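Local coordinates for TETR family transcriptional repressor LFRR (Mycobacterium smegmatis, PDB 2V57), which represses transcription of the lfrRA efflux-pump operon by binding the lfrR-lfrA promoter region through a TetR-type helix-turn-helix domain, at the interface of chains A and B. Residues are numbered along the deposited sequence; one frame, centred on the assembly and turned at random. Chains: chain A/B, TETR family transcriptional repressor LFRR.

The interface of chains A and B. Residues chain A 143, 147-148, 151-152, 179-180; chain B 155, 179, 183-184.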
ATOM      1  N   TYR A 143      -8.579 -12.405  16.932  1.00 59.20           N
ATOM      2  CA  TYR A 143      -7.740 -11.539  16.114  1.00 53.86           C
ATOM      3  C   TYR A 143      -6.297 -11.539  16.598  1.00 49.80           C
ATOM      4  O   TYR A 143      -6.022 -11.177  17.741  1.00 47.43           O
ATOM      5  CB  TYR A 143      -8.278 -10.107  16.116  1.00 53.82           C
ATOM      6  CG  TYR A 143      -9.356  -9.829  15.088  1.00 51.42           C
ATOM      7  CD1 TYR A 143      -9.124 -10.046  13.735  1.00 54.83           C
ATOM      8  CD2 TYR A 143     -10.594  -9.328  15.469  1.00 49.98           C
ATOM      9  CE1 TYR A 143     -10.099  -9.782  12.789  1.00 50.44           C
ATOM     10  CE2 TYR A 143     -11.577  -9.063  14.531  1.00 47.02           C
ATOM     11  CZ  TYR A 143     -11.323  -9.289  13.192  1.00 48.31           C
ATOM     12  OH  TYR A 143     -12.291  -9.023  12.249  1.00 44.19           O
ATOM     13  N   TRP A 147      -3.686  -6.883  14.914  1.00 33.63           N
ATOM     14  CA  TRP A 147      -4.415  -6.991  13.657  1.00 27.34           C
ATOM     15  C   TRP A 147      -5.367  -5.807  13.468  1.00 23.58           C
ATOM     16  O   TRP A 147      -5.400  -5.213  12.398  1.00 24.53           O
ATOM     17  CB  TRP A 147      -5.169  -8.318  13.548  1.00 25.33           C
ATOM     18  CG  TRP A 147      -5.867  -8.438  12.237  1.00 22.98           C
ATOM     19  CD1 TRP A 147      -7.202  -8.321  12.012  1.00 17.36           C
ATOM     20  CD2 TRP A 147      -5.256  -8.659  10.956  1.00 24.32           C
ATOM     21  NE1 TRP A 147      -7.471  -8.480  10.673  1.00 24.35           N
ATOM     22  CE2 TRP A 147      -6.292  -8.682   9.999  1.00 22.25           C
ATOM     23  CE3 TRP A 147      -3.937  -8.856  10.527  1.00 25.54           C
ATOM     24  CZ2 TRP A 147      -6.053  -8.881   8.631  1.00 24.94           C
ATOM     25  CZ3 TRP A 147      -3.696  -9.056   9.160  1.00 21.84           C
ATOM     26  CH2 TRP A 147      -4.753  -9.063   8.232  1.00 24.56           C
ATOM     27  N   ALA A 148      -6.133  -5.473  14.505  1.00 19.85           N
ATOM     28  CA  ALA A 148      -7.079  -4.358  14.431  1.00 27.17           C
ATOM     29  C   ALA A 148      -6.378  -3.098  13.946  1.00 21.83           C
ATOM     30  O   ALA A 148      -6.894  -2.380  13.097  1.00 19.03           O
ATOM     31  CB  ALA A 148      -7.737  -4.111  15.801  1.00 28.38           C
ATOM     32  N   VAL A 151      -5.818  -3.283  10.283  1.00 15.98           N
ATOM     33  CA  VAL A 151      -7.039  -3.174   9.493  1.00 14.66           C
ATOM     34  C   VAL A 151      -7.459  -1.713   9.387  1.00 21.75           C
ATOM     35  O   VAL A 151      -7.899  -1.264   8.333  1.00 18.81           O
ATOM     36  CB  VAL A 151      -8.175  -3.996  10.124  1.00 19.13           C
ATOM     37  CG1 VAL A 151      -9.516  -3.685   9.448  1.00 20.03           C
ATOM     38  CG2 VAL A 151      -7.852  -5.482  10.067  1.00 18.32           C
ATOM     39  N   PHE A 152      -7.312  -0.968  10.479  1.00 18.71           N
ATOM     40  CA  PHE A 152      -7.660   0.447  10.465  1.00 12.61           C
ATOM     41  C   PHE A 152      -6.868   1.206   9.399  1.00 12.73           C
ATOM     42  O   PHE A 152      -7.434   1.974   8.613  1.00 17.45           O
ATOM     43  CB  PHE A 152      -7.426   1.093  11.873  1.00 15.18           C
ATOM     44  CG  PHE A 152      -7.665   2.588  11.886  1.00 17.63           C
ATOM     45  CD1 PHE A 152      -8.944   3.095  12.061  1.00 14.92           C
ATOM     46  CD2 PHE A 152      -6.621   3.480  11.673  1.00 17.46           C
ATOM     47  CE1 PHE A 152      -9.180   4.470  12.044  1.00 18.88           C
ATOM     48  CE2 PHE A 152      -6.847   4.848  11.650  1.00 17.00           C
ATOM     49  CZ  PHE A 152      -8.120   5.348  11.833  1.00 21.16           C
ATOM     50  N   SER A 179     -17.034  -0.133   7.135  1.00 17.54           N
ATOM     51  CA  SER A 179     -16.132  -1.271   6.967  1.00 15.89           C
ATOM     52  C   SER A 179     -15.545  -1.714   8.324  1.00 20.81           C
ATOM     53  O   SER A 179     -15.387  -2.908   8.575  1.00 18.49           O
ATOM     54  CB  SER A 179     -15.021  -0.952   5.960  1.00 18.39           C
ATOM     55  OG  SER A 179     -15.559  -0.754   4.657  1.00 19.90           O
ATOM     56  N   LEU A 180     -15.247  -0.746   9.188  1.00 18.38           N
ATOM     57  CA  LEU A 180     -14.746  -1.028  10.531  1.00 19.25           C
ATOM     58  C   LEU A 180     -15.729  -1.852  11.376  1.00 21.64           C
ATOM     59  O   LEU A 180     -15.324  -2.726  12.149  1.00 19.83           O
ATOM     60  CB  LEU A 180     -14.444   0.280  11.253  1.00 18.78           C
ATOM     61  CG  LEU A 180     -13.144   0.975  10.860  1.00 15.83           C
ATOM     62  CD1 LEU A 180     -13.086   2.394  11.406  1.00 21.19           C
ATOM     63  CD2 LEU A 180     -11.995   0.146  11.349  1.00 19.78           C
TER
ATOM     64  N   LEU B 155      -6.281  -5.155   2.718  1.00 20.35           N
ATOM     65  CA  LEU B 155      -6.251  -6.189   3.720  1.00 18.71           C
ATOM     66  C   LEU B 155      -5.210  -7.242   3.343  1.00 15.98           C
ATOM     67  O   LEU B 155      -4.537  -7.769   4.212  1.00 20.44           O
ATOM     68  CB  LEU B 155      -7.625  -6.839   3.912  1.00 20.24           C
ATOM     69  CG  LEU B 155      -8.740  -6.044   4.594  1.00 22.49           C
ATOM     70  CD1 LEU B 155     -10.058  -6.831   4.576  1.00 23.17           C
ATOM     71  CD2 LEU B 155      -8.359  -5.721   6.016  1.00 24.30           C
ATOM     72  N   SER B 179     -12.107 -10.055   8.834  1.00 24.29           N
ATOM     73  CA  SER B 179     -12.160  -8.636   8.506  1.00 24.44           C
ATOM     74  C   SER B 179     -13.069  -8.338   7.299  1.00 22.35           C
ATOM     75  O   SER B 179     -13.801  -7.347   7.303  1.00 25.45           O
ATOM     76  CB  SER B 179     -10.748  -8.113   8.239  1.00 20.02           C
ATOM     77  OG  SER B 179      -9.975  -8.178   9.415  1.00 27.94           O
ATOM     78  N   GLY B 183     -15.629  -7.037   9.936  1.00 21.89           N
ATOM     79  CA  GLY B 183     -14.951  -5.856  10.448  1.00 32.04           C
ATOM     80  C   GLY B 183     -14.283  -6.129  11.787  1.00 35.73           C
ATOM     81  O   GLY B 183     -14.039  -7.292  12.118  1.00 35.69           O
ATOM     82  N   ILE B 184     -14.007  -5.078  12.566  1.00 32.65           N
ATOM     83  CA  ILE B 184     -13.198  -5.218  13.790  1.00 27.68           C
ATOM     84  C   ILE B 184     -13.748  -4.568  15.063  1.00 25.96           C
ATOM     85  O   ILE B 184     -13.287  -4.881  16.149  1.00 30.25           O
ATOM     86  CB  ILE B 184     -11.754  -4.688  13.584  1.00 30.35           C
ATOM     87  CG1 ILE B 184     -11.780  -3.234  13.092  1.00 30.61           C
ATOM     88  CG2 ILE B 184     -11.008  -5.550  12.597  1.00 31.31           C
ATOM     89  CD1 ILE B 184     -10.461  -2.476  13.295  1.00 30.73           C
TER
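B:Ile184 and A:Val151 meet tip to tip at the apolar centre of this patch of the two-fold dimer interface, where helices 147-164 and 169-182 of each subunit meet, with the segment that follows helix 169-182 in chain B. TetR-family repressors dimerise through such C-terminal helices, which brings two helix-turn-helix domains to the operator. The isoleucine buries 86 Å² here, and its branching at CB serves two directions at once. With CG1 between the backbone N and the carbonyl carbon (chi1 55°), the CG1-CD1 arm runs toward A:Leu180, where CD1 lies 3.6 Å from the leucine methyl CD2. A:Ala148 lines the same spot, its small side chain letting CD1 approach the helix backbone. The other branch, CG2, turns to the phenol of A:Tyr143, a poorly ordered residue of the loop before helix 147-164, the two side chains crossing at about a right angle. A:Val151, also beta-branched, spreads its methyls: both touch B:Ile184 and reach CD2 of B:Leu155, CG2 at 4.1 Å; CG2 also lies over the rim of one face of the A:Trp147 indole.

Polar groups border this core. B:Ile184 is anchored through its main chain, its N donating to A:Leu180 O at 2.7 Å, a carbonyl near the C-terminal end of helix 169-182. The A:Tyr143 hydroxyl donates to B:Gly183 O; the glycine has a positive phi, which other residues adopt less readily. Tryptophan supplies both an apolar face and one N-H: with CG anti to the backbone N (chi1 -178°), A:Trp147 points its pyrrole edge at B:Ser179, whose short side chain places OG in the indole plane, 2.8 Å from NE1 in a nearly straight bond (172° at H).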